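Local coordinates for stage III sporulation protein AF (Bacillus subtilis, PDB 6DCS) that forms part of a channel essential for sporulation, this chain being its ring-building-motif domain, which probably serves in assembling a ring, at residues R12-L23 and L43-E52; E88-Q99 and V115-N125. All coordinates share one frame; numbering follows the deposited sequence.

Contact 1 of 2, residues R12-L23 and L43-E52. With SO4 (sulfate ion), chain D; SO4 (sulfate ion), chain C.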
loop_
_atom_site.group_PDB
_atom_site.type_symbol
_atom_site.label_atom_id
_atom_site.label_comp_id
_atom_site.label_asym_id
_atom_site.label_seq_id
_atom_site.Cartn_x
_atom_site.Cartn_y
_atom_site.Cartn_z
ATOM N N ARG A 12 -8.448 -9.875 19.304
ATOM C CA ARG A 12 -7.253 -9.819 18.481
ATOM C C ARG A 12 -7.486 -8.955 17.254
ATOM O O ARG A 12 -6.626 -8.157 16.885
ATOM C CB ARG A 12 -6.825 -11.226 18.085
ATOM C CG ARG A 12 -5.755 -11.827 18.974
ATOM C CD ARG A 12 -5.298 -13.159 18.387
ATOM N NE ARG A 12 -6.175 -14.277 18.759
ATOM C CZ ARG A 12 -5.812 -15.275 19.559
ATOM N NH1 ARG A 12 -4.587 -15.285 20.059
ATOM N NH2 ARG A 12 -6.666 -16.258 19.849
ATOM N N ALA A 13 -8.661 -9.061 16.637
ATOM C CA ALA A 13 -8.914 -8.226 15.468
ATOM C C ALA A 13 -9.050 -6.762 15.851
ATOM O O ALA A 13 -8.546 -5.886 15.141
ATOM C CB ALA A 13 -10.160 -8.685 14.738
ATOM N N TYR A 14 -9.728 -6.477 16.969
ATOM C CA TYR A 14 -9.871 -5.099 17.432
ATOM C C TYR A 14 -8.519 -4.403 17.503
ATOM O O TYR A 14 -8.327 -3.304 16.958
ATOM C CB TYR A 14 -10.535 -5.071 18.810
ATOM C CG TYR A 14 -10.119 -3.851 19.611
ATOM C CD1 TYR A 14 -10.599 -2.597 19.278
ATOM C CD2 TYR A 14 -9.233 -3.962 20.677
ATOM C CE1 TYR A 14 -10.220 -1.499 19.974
ATOM C CE2 TYR A 14 -8.855 -2.879 21.385
ATOM C CZ TYR A 14 -9.343 -1.619 21.032
ATOM O OH TYR A 14 -8.967 -0.466 21.725
ATOM N N ILE A 15 -7.584 -5.025 18.222
ATOM C CA ILE A 15 -6.255 -4.463 18.377
ATOM C C ILE A 15 -5.653 -4.197 17.018
ATOM O O ILE A 15 -5.130 -3.100 16.749
ATOM C CB ILE A 15 -5.384 -5.419 19.200
ATOM C CG1 ILE A 15 -5.824 -5.370 20.657
ATOM C CG2 ILE A 15 -3.922 -5.096 19.032
ATOM C CD1 ILE A 15 -5.359 -6.578 21.426
ATOM N N LEU A 16 -5.750 -5.193 16.135
ATOM C CA LEU A 16 -5.229 -5.082 14.780
ATOM C C LEU A 16 -5.901 -3.955 14.001
ATOM O O LEU A 16 -5.248 -3.295 13.189
ATOM C CB LEU A 16 -5.401 -6.418 14.068
ATOM C CG LEU A 16 -4.605 -6.620 12.797
ATOM C CD1 LEU A 16 -3.178 -6.383 13.127
ATOM C CD2 LEU A 16 -4.768 -8.015 12.233
ATOM N N GLU A 17 -7.183 -3.679 14.250
ATOM C CA GLU A 17 -7.795 -2.530 13.576
ATOM C C GLU A 17 -7.385 -1.210 14.195
ATOM O O GLU A 17 -7.466 -0.171 13.531
ATOM C CB GLU A 17 -9.318 -2.618 13.595
ATOM C CG GLU A 17 -9.913 -3.575 12.552
ATOM C CD GLU A 17 -10.054 -2.931 11.188
ATOM O OE1 GLU A 17 -9.599 -1.778 11.016
ATOM O OE2 GLU A 17 -10.636 -3.571 10.286
ATOM N N GLU A 18 -6.960 -1.225 15.458
ATOM C CA GLU A 18 -6.488 -0.004 16.093
ATOM C C GLU A 18 -5.120 0.364 15.545
ATOM O O GLU A 18 -4.886 1.501 15.119
ATOM C CB GLU A 18 -6.442 -0.203 17.607
ATOM C CG GLU A 18 -5.573 0.764 18.368
ATOM C CD GLU A 18 -5.475 0.394 19.837
ATOM O OE1 GLU A 18 -6.480 -0.138 20.374
ATOM O OE2 GLU A 18 -4.396 0.616 20.444
ATOM N N MET A 19 -4.207 -0.604 15.527
ATOM C CA MET A 19 -2.928 -0.417 14.860
ATOM C C MET A 19 -3.116 0.020 13.415
ATOM O O MET A 19 -2.254 0.705 12.855
ATOM C CB MET A 19 -2.112 -1.720 14.911
ATOM C CG MET A 19 -1.412 -1.980 16.231
ATOM S SD MET A 19 -0.358 -3.467 16.323
ATOM C CE MET A 19 -1.232 -4.640 15.280
ATOM N N ALA A 20 -4.226 -0.367 12.790
ATOM C CA ALA A 20 -4.391 -0.108 11.368
ATOM C C ALA A 20 -4.860 1.321 11.105
ATOM O O ALA A 20 -4.388 1.956 10.158
ATOM C CB ALA A 20 -5.355 -1.125 10.759
ATOM N N VAL A 21 -5.785 1.862 11.914
ATOM C CA VAL A 21 -6.192 3.248 11.659
ATOM C C VAL A 21 -5.064 4.219 12.021
ATOM O O VAL A 21 -4.862 5.232 11.339
ATOM C CB VAL A 21 -7.503 3.620 12.386
ATOM C CG1 VAL A 21 -8.658 2.724 11.928
ATOM C CG2 VAL A 21 -7.329 3.611 13.899
ATOM N N GLN A 22 -4.309 3.924 13.089
ATOM C CA GLN A 22 -3.196 4.792 13.457
ATOM C C GLN A 22 -2.131 4.763 12.380
ATOM O O GLN A 22 -1.540 5.794 12.046
ATOM C CB GLN A 22 -2.606 4.390 14.817
ATOM C CG GLN A 22 -3.257 5.094 16.040
ATOM C CD GLN A 22 -3.201 4.243 17.320
ATOM O OE1 GLN A 22 -2.264 3.459 17.521
ATOM N NE2 GLN A 22 -4.206 4.401 18.196
ATOM N N LEU A 23 -1.890 3.592 11.806
ATOM C CA LEU A 23 -1.025 3.511 10.636
ATOM C C LEU A 23 -1.602 4.248 9.445
ATOM O O LEU A 23 -0.850 4.830 8.663
ATOM C CB LEU A 23 -0.818 2.061 10.231
ATOM C CG LEU A 23 0.187 1.227 11.001
ATOM C CD1 LEU A 23 0.202 -0.199 10.422
ATOM C CD2 LEU A 23 1.557 1.915 10.968
ATOM N N LEU A 43 -3.851 -5.399 6.729
ATOM C CA LEU A 43 -2.868 -6.082 7.565
ATOM C C LEU A 43 -3.212 -7.569 7.758
ATOM O O LEU A 43 -4.373 -7.993 7.685
ATOM C CB LEU A 43 -2.722 -5.387 8.925
ATOM C CG LEU A 43 -1.910 -4.068 9.032
ATOM C CD1 LEU A 43 -2.559 -2.946 8.285
ATOM C CD2 LEU A 43 -1.851 -3.649 10.461
ATOM N N THR A 44 -2.173 -8.371 7.958
ATOM C CA THR A 44 -2.322 -9.741 8.420
ATOM C C THR A 44 -1.483 -9.931 9.679
ATOM O O THR A 44 -0.462 -9.261 9.884
ATOM C CB THR A 44 -1.927 -10.795 7.349
ATOM O OG1 THR A 44 -0.513 -11.017 7.342
ATOM C CG2 THR A 44 -2.382 -10.397 5.941
ATOM N N ALA A 45 -1.957 -10.824 10.547
ATOM C CA ALA A 45 -1.234 -11.167 11.764
ATOM C C ALA A 45 -1.595 -12.593 12.155
ATOM O O ALA A 45 -2.601 -13.140 11.693
ATOM C CB ALA A 45 -1.534 -10.185 12.903
ATOM N N GLY A 46 -0.754 -13.187 13.000
ATOM C CA GLY A 46 -0.821 -14.585 13.410
ATOM C C GLY A 46 -1.369 -14.751 14.808
ATOM O O GLY A 46 -2.146 -13.920 15.295
ATOM N N GLU A 47 -0.952 -15.835 15.474
ATOM C CA GLU A 47 -1.641 -16.253 16.692
ATOM C C GLU A 47 -1.710 -15.137 17.718
ATOM O O GLU A 47 -2.779 -14.881 18.277
ATOM C CB GLU A 47 -0.997 -17.495 17.315
ATOM C CG GLU A 47 -1.870 -18.061 18.455
ATOM C CD GLU A 47 -2.470 -19.404 18.088
ATOM O OE1 GLU A 47 -2.566 -19.633 16.874
ATOM O OE2 GLU A 47 -2.875 -20.202 18.971
ATOM N N LYS A 48 -0.599 -14.454 17.974
ATOM C CA LYS A 48 -0.592 -13.402 18.979
ATOM C C LYS A 48 -0.479 -12.031 18.328
ATOM O O LYS A 48 0.090 -11.884 17.239
ATOM C CB LYS A 48 0.516 -13.638 19.999
ATOM C CG LYS A 48 0.566 -15.106 20.539
ATOM C CD LYS A 48 -0.346 -15.369 21.759
ATOM C CE LYS A 48 -1.804 -15.587 21.333
ATOM N NZ LYS A 48 -2.779 -15.203 22.414
ATOM N N VAL A 49 -1.117 -11.058 18.978
ATOM C CA VAL A 49 -1.287 -9.700 18.496
ATOM C C VAL A 49 -1.133 -8.776 19.695
ATOM O O VAL A 49 -2.127 -8.389 20.324
ATOM C CB VAL A 49 -2.657 -9.499 17.827
ATOM C CG1 VAL A 49 -2.776 -8.088 17.264
ATOM C CG2 VAL A 49 -2.892 -10.517 16.725
ATOM N N ASP A 50 0.116 -8.411 20.011
ATOM C CA ASP A 50 0.454 -7.629 21.194
ATOM C C ASP A 50 1.194 -6.328 20.883
ATOM O O ASP A 50 1.282 -5.465 21.769
ATOM C CB ASP A 50 1.310 -8.469 22.164
ATOM C CG ASP A 50 0.481 -9.237 23.182
ATOM O OD1 ASP A 50 -0.647 -9.650 22.849
ATOM O OD2 ASP A 50 0.967 -9.428 24.319
ATOM N N SER A 51 1.732 -6.154 19.678
ATOM C CA SER A 51 2.377 -4.894 19.322
ATOM C C SER A 51 2.473 -4.813 17.806
ATOM O O SER A 51 1.966 -5.679 17.086
ATOM C CB SER A 51 3.774 -4.791 19.934
ATOM O OG SER A 51 4.646 -5.678 19.250
ATOM N N GLU A 52 3.168 -3.785 17.322
ATOM C CA GLU A 52 3.460 -3.689 15.899
ATOM C C GLU A 52 4.336 -4.853 15.444
ATOM O O GLU A 52 4.165 -5.368 14.325
ATOM C CB GLU A 52 4.133 -2.352 15.609
ATOM C CG GLU A 52 3.182 -1.219 15.314
ATOM C CD GLU A 52 3.869 0.129 15.346
ATOM O OE1 GLU A 52 4.613 0.389 14.375
ATOM O OE2 GLU A 52 3.659 0.929 16.307
HETATM S S SO4 D . 2.381 -17.001 14.612
HETATM O O1 SO4 D . 2.261 -18.275 15.341
HETATM O O2 SO4 D . 1.270 -16.908 13.653
HETATM O O3 SO4 D . 3.659 -16.930 13.879
HETATM O O4 SO4 D . 2.322 -15.882 15.571
HETATM S S SO4 C . -10.243 -13.464 20.091
HETATM O O1 SO4 C . -11.248 -14.425 19.572
HETATM O O2 SO4 C . -8.898 -14.047 20.082
HETATM O O3 SO4 C . -10.623 -12.978 21.436
HETATM O O4 SO4 C . -10.144 -12.334 19.170
#

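Contact 2 of 2, residues E88-Q99 and V115-N125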
loop_
_atom_site.group_PDB
_atom_site.type_symbol
_atom_site.label_atom_id
_atom_site.label_comp_id
_atom_site.label_asym_id
_atom_site.label_seq_id
_atom_site.Cartn_x
_atom_site.Cartn_y
_atom_site.Cartn_z
ATOM N N GLU A 88 8.250 1.262 -18.231
ATOM C CA GLU A 88 8.094 0.314 -17.132
ATOM C C GLU A 88 9.096 0.594 -16.018
ATOM O O GLU A 88 8.751 0.533 -14.830
ATOM C CB GLU A 88 8.237 -1.122 -17.654
ATOM C CG GLU A 88 8.160 -2.247 -16.587
ATOM C CD GLU A 88 6.771 -2.435 -15.988
ATOM O OE1 GLU A 88 6.657 -3.133 -14.948
ATOM O OE2 GLU A 88 5.803 -1.875 -16.552
ATOM N N ALA A 89 10.346 0.907 -16.380
ATOM C CA ALA A 89 11.362 1.194 -15.371
ATOM C C ALA A 89 10.890 2.286 -14.430
ATOM O O ALA A 89 11.011 2.173 -13.201
ATOM C CB ALA A 89 12.666 1.602 -16.042
ATOM N N ALA A 90 10.289 3.330 -14.993
ATOM C CA ALA A 90 9.855 4.439 -14.156
ATOM C C ALA A 90 8.730 4.006 -13.225
ATOM O O ALA A 90 8.774 4.288 -12.023
ATOM C CB ALA A 90 9.435 5.631 -15.026
ATOM N N GLU A 91 7.718 3.313 -13.751
ATOM C CA GLU A 91 6.630 2.833 -12.895
ATOM C C GLU A 91 7.110 1.844 -11.832
ATOM O O GLU A 91 6.618 1.868 -10.698
ATOM C CB GLU A 91 5.545 2.177 -13.734
ATOM C CG GLU A 91 4.554 3.163 -14.302
ATOM C CD GLU A 91 3.909 2.661 -15.580
ATOM O OE1 GLU A 91 3.468 3.508 -16.389
ATOM O OE2 GLU A 91 3.848 1.425 -15.779
ATOM N N GLN A 92 8.049 0.957 -12.175
ATOM C CA GLN A 92 8.642 0.120 -11.137
ATOM C C GLN A 92 9.240 0.997 -10.066
ATOM O O GLN A 92 9.040 0.768 -8.868
ATOM C CB GLN A 92 9.722 -0.789 -11.723
ATOM C CG GLN A 92 9.921 -2.090 -10.962
ATOM C CD GLN A 92 8.670 -2.957 -10.988
ATOM O OE1 GLN A 92 7.756 -2.728 -11.789
ATOM N NE2 GLN A 92 8.606 -3.932 -10.088
ATOM N N LYS A 93 9.899 2.071 -10.508
ATOM C CA LYS A 93 10.715 2.917 -9.651
ATOM C C LYS A 93 9.830 3.834 -8.802
ATOM O O LYS A 93 10.127 4.092 -7.638
ATOM C CB LYS A 93 11.705 3.686 -10.549
ATOM C CG LYS A 93 12.126 5.022 -10.065
ATOM C CD LYS A 93 13.263 4.903 -9.037
ATOM C CE LYS A 93 13.634 6.298 -8.710
ATOM N NZ LYS A 93 12.454 7.087 -8.327
ATOM N N GLU A 94 8.711 4.295 -9.357
ATOM C CA GLU A 94 7.696 4.953 -8.539
ATOM C C GLU A 94 7.220 4.026 -7.432
ATOM O O GLU A 94 7.310 4.363 -6.247
ATOM C CB GLU A 94 6.524 5.427 -9.415
ATOM C CG GLU A 94 5.366 5.972 -8.610
ATOM C CD GLU A 94 5.576 7.419 -8.148
ATOM O OE1 GLU A 94 5.006 8.353 -8.773
ATOM O OE2 GLU A 94 6.329 7.618 -7.163
ATOM N N ALA A 95 6.759 2.827 -7.789
ATOM C CA ALA A 95 6.250 1.886 -6.795
ATOM C C ALA A 95 7.235 1.710 -5.642
ATOM O O ALA A 95 6.866 1.851 -4.466
ATOM C CB ALA A 95 5.947 0.533 -7.451
ATOM N N LYS A 96 8.501 1.443 -5.968
ATOM C CA LYS A 96 9.495 1.227 -4.933
ATOM C C LYS A 96 9.699 2.483 -4.079
ATOM O O LYS A 96 10.158 2.391 -2.937
ATOM C CB LYS A 96 10.804 0.781 -5.582
ATOM C CG LYS A 96 11.727 0.013 -4.671
ATOM C CD LYS A 96 12.664 -0.875 -5.500
ATOM C CE LYS A 96 12.260 -2.374 -5.484
ATOM N NZ LYS A 96 12.626 -2.977 -6.804
ATOM N N GLN A 97 9.366 3.665 -4.584
ATOM C CA GLN A 97 9.604 4.839 -3.746
ATOM C C GLN A 97 8.522 5.037 -2.698
ATOM O O GLN A 97 8.850 5.366 -1.553
ATOM C CB GLN A 97 9.740 6.107 -4.586
ATOM C CG GLN A 97 10.148 7.351 -3.754
ATOM C CD GLN A 97 9.347 8.619 -4.102
ATOM O OE1 GLN A 97 8.237 8.552 -4.655
ATOM N NE2 GLN A 97 9.948 9.784 -3.836
ATOM N N ILE A 98 7.247 4.863 -3.056
ATOM C CA ILE A 98 6.191 4.779 -2.041
ATOM C C ILE A 98 6.508 3.703 -0.995
ATOM O O ILE A 98 6.282 3.908 0.199
ATOM C CB ILE A 98 4.831 4.510 -2.696
ATOM C CG1 ILE A 98 4.530 5.607 -3.699
ATOM C CG2 ILE A 98 3.752 4.470 -1.639
ATOM C CD1 ILE A 98 3.673 5.096 -4.847
ATOM N N GLN A 99 7.032 2.552 -1.416
ATOM C CA GLN A 99 7.473 1.551 -0.445
ATOM C C GLN A 99 8.452 2.082 0.603
ATOM O O GLN A 99 8.224 1.963 1.814
ATOM C CB GLN A 99 8.139 0.367 -1.146
ATOM C CG GLN A 99 8.317 -0.813 -0.199
ATOM C CD GLN A 99 9.170 -1.939 -0.751
ATOM O OE1 GLN A 99 10.337 -1.720 -1.119
ATOM N NE2 GLN A 99 8.612 -3.151 -0.783
ATOM N N VAL A 115 3.200 -2.779 -2.100
ATOM C CA VAL A 115 2.571 -1.564 -2.606
ATOM C C VAL A 115 1.885 -1.929 -3.910
ATOM O O VAL A 115 2.556 -2.300 -4.881
ATOM C CB VAL A 115 3.589 -0.428 -2.812
ATOM C CG1 VAL A 115 2.915 0.779 -3.461
ATOM C CG2 VAL A 115 4.240 -0.048 -1.514
ATOM N N HIS A 116 0.557 -1.825 -3.940
ATOM C CA HIS A 116 -0.213 -2.046 -5.161
ATOM C C HIS A 116 -0.561 -0.701 -5.792
ATOM O O HIS A 116 -1.130 0.183 -5.140
ATOM C CB HIS A 116 -1.475 -2.872 -4.885
ATOM C CG HIS A 116 -1.198 -4.298 -4.507
ATOM N ND1 HIS A 116 -0.844 -5.259 -5.431
ATOM C CD2 HIS A 116 -1.194 -4.918 -3.304
ATOM C CE1 HIS A 116 -0.638 -6.410 -4.814
ATOM N NE2 HIS A 116 -0.849 -6.233 -3.522
ATOM N N MET A 117 -0.211 -0.552 -7.061
ATOM C CA MET A 117 -0.219 0.743 -7.728
ATOM C C MET A 117 -1.454 0.877 -8.616
ATOM O O MET A 117 -1.374 0.960 -9.839
ATOM C CB MET A 117 1.058 0.914 -8.545
ATOM C CG MET A 117 2.014 1.982 -8.040
ATOM S SD MET A 117 1.203 3.423 -7.336
ATOM C CE MET A 117 0.121 3.903 -8.698
ATOM N N GLU A 118 -2.620 0.901 -7.986
ATOM C CA GLU A 118 -3.825 0.982 -8.794
ATOM C C GLU A 118 -4.026 2.419 -9.264
ATOM O O GLU A 118 -3.553 3.377 -8.639
ATOM C CB GLU A 118 -5.040 0.449 -8.027
ATOM C CG GLU A 118 -5.571 -0.937 -8.528
ATOM C CD GLU A 118 -5.973 -0.996 -10.022
ATOM O OE1 GLU A 118 -5.522 -0.161 -10.844
ATOM O OE2 GLU A 118 -6.764 -1.904 -10.374
ATOM N N GLY A 119 -4.705 2.564 -10.400
ATOM C CA GLY A 119 -4.482 3.746 -11.206
ATOM C C GLY A 119 -3.157 3.666 -11.928
ATOM O O GLY A 119 -2.560 4.705 -12.248
ATOM N N GLY A 120 -2.676 2.447 -12.161
ATOM C CA GLY A 120 -1.401 2.196 -12.811
ATOM C C GLY A 120 -1.248 0.707 -13.025
ATOM O O GLY A 120 -2.216 -0.046 -12.908
ATOM N N GLU A 121 -0.015 0.268 -13.349
ATOM C CA GLU A 121 0.257 -1.170 -13.553
ATOM C C GLU A 121 1.637 -1.476 -12.954
ATOM O O GLU A 121 2.668 -1.452 -13.638
ATOM C CB GLU A 121 0.150 -1.579 -15.030
ATOM C CG GLU A 121 -1.280 -1.535 -15.614
ATOM C CD GLU A 121 -1.437 -2.254 -16.959
ATOM O OE1 GLU A 121 -2.582 -2.347 -17.462
ATOM O OE2 GLU A 121 -0.431 -2.743 -17.510
ATOM N N SER A 122 1.638 -1.767 -11.650
ATOM C CA SER A 122 2.848 -2.111 -10.908
ATOM C C SER A 122 2.476 -2.660 -9.534
ATOM O O SER A 122 1.316 -2.611 -9.108
ATOM C CB SER A 122 3.786 -0.911 -10.770
ATOM O OG SER A 122 5.031 -1.244 -11.346
ATOM N N VAL A 123 3.490 -3.202 -8.849
ATOM C CA VAL A 123 3.357 -3.707 -7.488
ATOM C C VAL A 123 4.709 -3.569 -6.812
ATOM O O VAL A 123 5.735 -3.384 -7.465
ATOM C CB VAL A 123 2.880 -5.188 -7.407
ATOM C CG1 VAL A 123 1.401 -5.335 -7.779
ATOM C CG2 VAL A 123 3.772 -6.112 -8.258
ATOM N N GLY A 124 4.702 -3.658 -5.481
ATOM C CA GLY A 124 5.912 -3.743 -4.694
ATOM C C GLY A 124 6.289 -5.181 -4.398
ATOM O O GLY A 124 5.748 -6.128 -4.979
ATOM N N ASN A 125 7.237 -5.351 -3.470
ATOM C CA ASN A 125 7.863 -6.661 -3.246
ATOM C C ASN A 125 6.849 -7.653 -2.667
ATOM O O ASN A 125 6.340 -7.452 -1.555
ATOM C CB ASN A 125 9.087 -6.541 -2.331
ATOM C CG ASN A 125 10.409 -6.507 -3.103
ATOM O OD1 ASN A 125 10.590 -5.691 -3.999
ATOM N ND2 ASN A 125 11.329 -7.414 -2.765
#

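Contact 1 of 2, residues R12-L23 and L43-E52
In the opening helix-strand unit of the ring-building motif, the helix side chains I15, L16 and M19 pack on the end of strand 37-45 and on the turn after it. The L16 CG stands anti to the backbone N (chi1 -164°), which carries both methyls to the sheet side. L16 CD1 meets L43 CD2 at 4.0 Å, and L16 CD2 lies 4.0 Å from A45 CB. L43 also reaches A20 with CD1 and L23 with CD2, so it spans two helical turns.

V49 folds in from the turn with its two methyls divided. CG1 is anti to the backbone N (chi1 -177°) and slides past I15, with V49 CG1 3.7 Å from I15 CG2. V49 CG2 rests on the aliphatic part of R12, 3.9 Å from R12 CG. An alanine here would remove both methyls, and a gap would probably open between I15 and the R12 chain. M19 bends at its end and sets SD beside the backbone, 3.3 Å from S51 O.

At the exposed end R12 reaches along the turn. R12 NH1 gives E47 O a weak hydrogen bond of 2.6 Å, with an N-H...O angle of 115°. The K48 amine, also positive, lies at the guanidinium edge without a hydrogen bond. Two sulfate ions, probably from the crystallisation liquor, sit nearby. R12 N donates to O4 of the chain C sulfate at 3.0 Å; E47 N donates to O2 of the chain D sulfate at 3.1 Å.

Strand 55-63 flanks this corner. M19 and L43 both touch I55, T44 pairs with K56 and T57 through the backbone, and D54 accepts from D50 N and S51 N. L23 O accepts from W106 NE1 of helix 81-106.

Contact 2 of 2, residues E88-Q99 and V115-N125
I98 and M117 cross at about a right angle, with I98 CD1 3.9 Å from M117 SD. M117 is bent twice, at chi2 and chi3, and this folds its sulfur against the helix. The other branch of I98 goes to V115: I98 CG2 and V115 CG1 are 4.2 Å apart. V115 shares its methyls between two helix residues. V115 CG1 is anti to the backbone N (chi1 175°), which leaves V115 CG2 beside the backbone N and over Q99, 3.9 Å from Q99 CB.

A95 has the small side chain where the returning chain comes close. A95 CB lies 4.2 Å from M117 CG and the same distance from S122 CB, and V123 O stands over it at 3.9 Å. S122 points to the helix, its OG 3.6 Å from E91 O. The end of the Q92 side chain also comes near this hydroxyl.

Q99 runs out extended to N125. Q99 NE2 is 3.8 Å from N125 CB, and the two amide planes are tilted 51° apart. The NE2 group is hydrogen-bonded to I113 O, which fixes its position. K96 crosses N125 obliquely, its CE close to the amide oxygen OD1. The I98, V115 and M117 contacts are apolar.

The tail is shaped by its own bonds. M117 N donates to S122 O, and G124 N weakly to V115 O, so residues 122-124 double back beside the strand. G119 N binds E118 OE1 in the turn. On the far flank H116 pairs with V60 and M62 of strand 55-63. Strand 55-63, helix 81-106 and strand 113-116 thus form a beta-alpha-beta crossover with parallel neighbouring strands. It is consistent with the later part of a ring-building motif, extended here by the C-terminal tail.

How the contacts relate
From the N terminus the chain enters helix 11-30, turns, and runs up strand 37-45. Contact 1 closes that first loop by bringing the helix against the strand end and the turn leading to strand 55-63. The chain then crosses through helix 81-106 to strand 113-116, and contact 2 closes this later loop. The two follow in series; they neither nest nor cross. The centres of contact 1 and contact 2 are about 26 Å apart, on opposite sides of the chain's centre. Each reaches an outer strand of the same three-stranded sheet, and the middle strand 55-63 joins them. Together they tie both helices to the sheet.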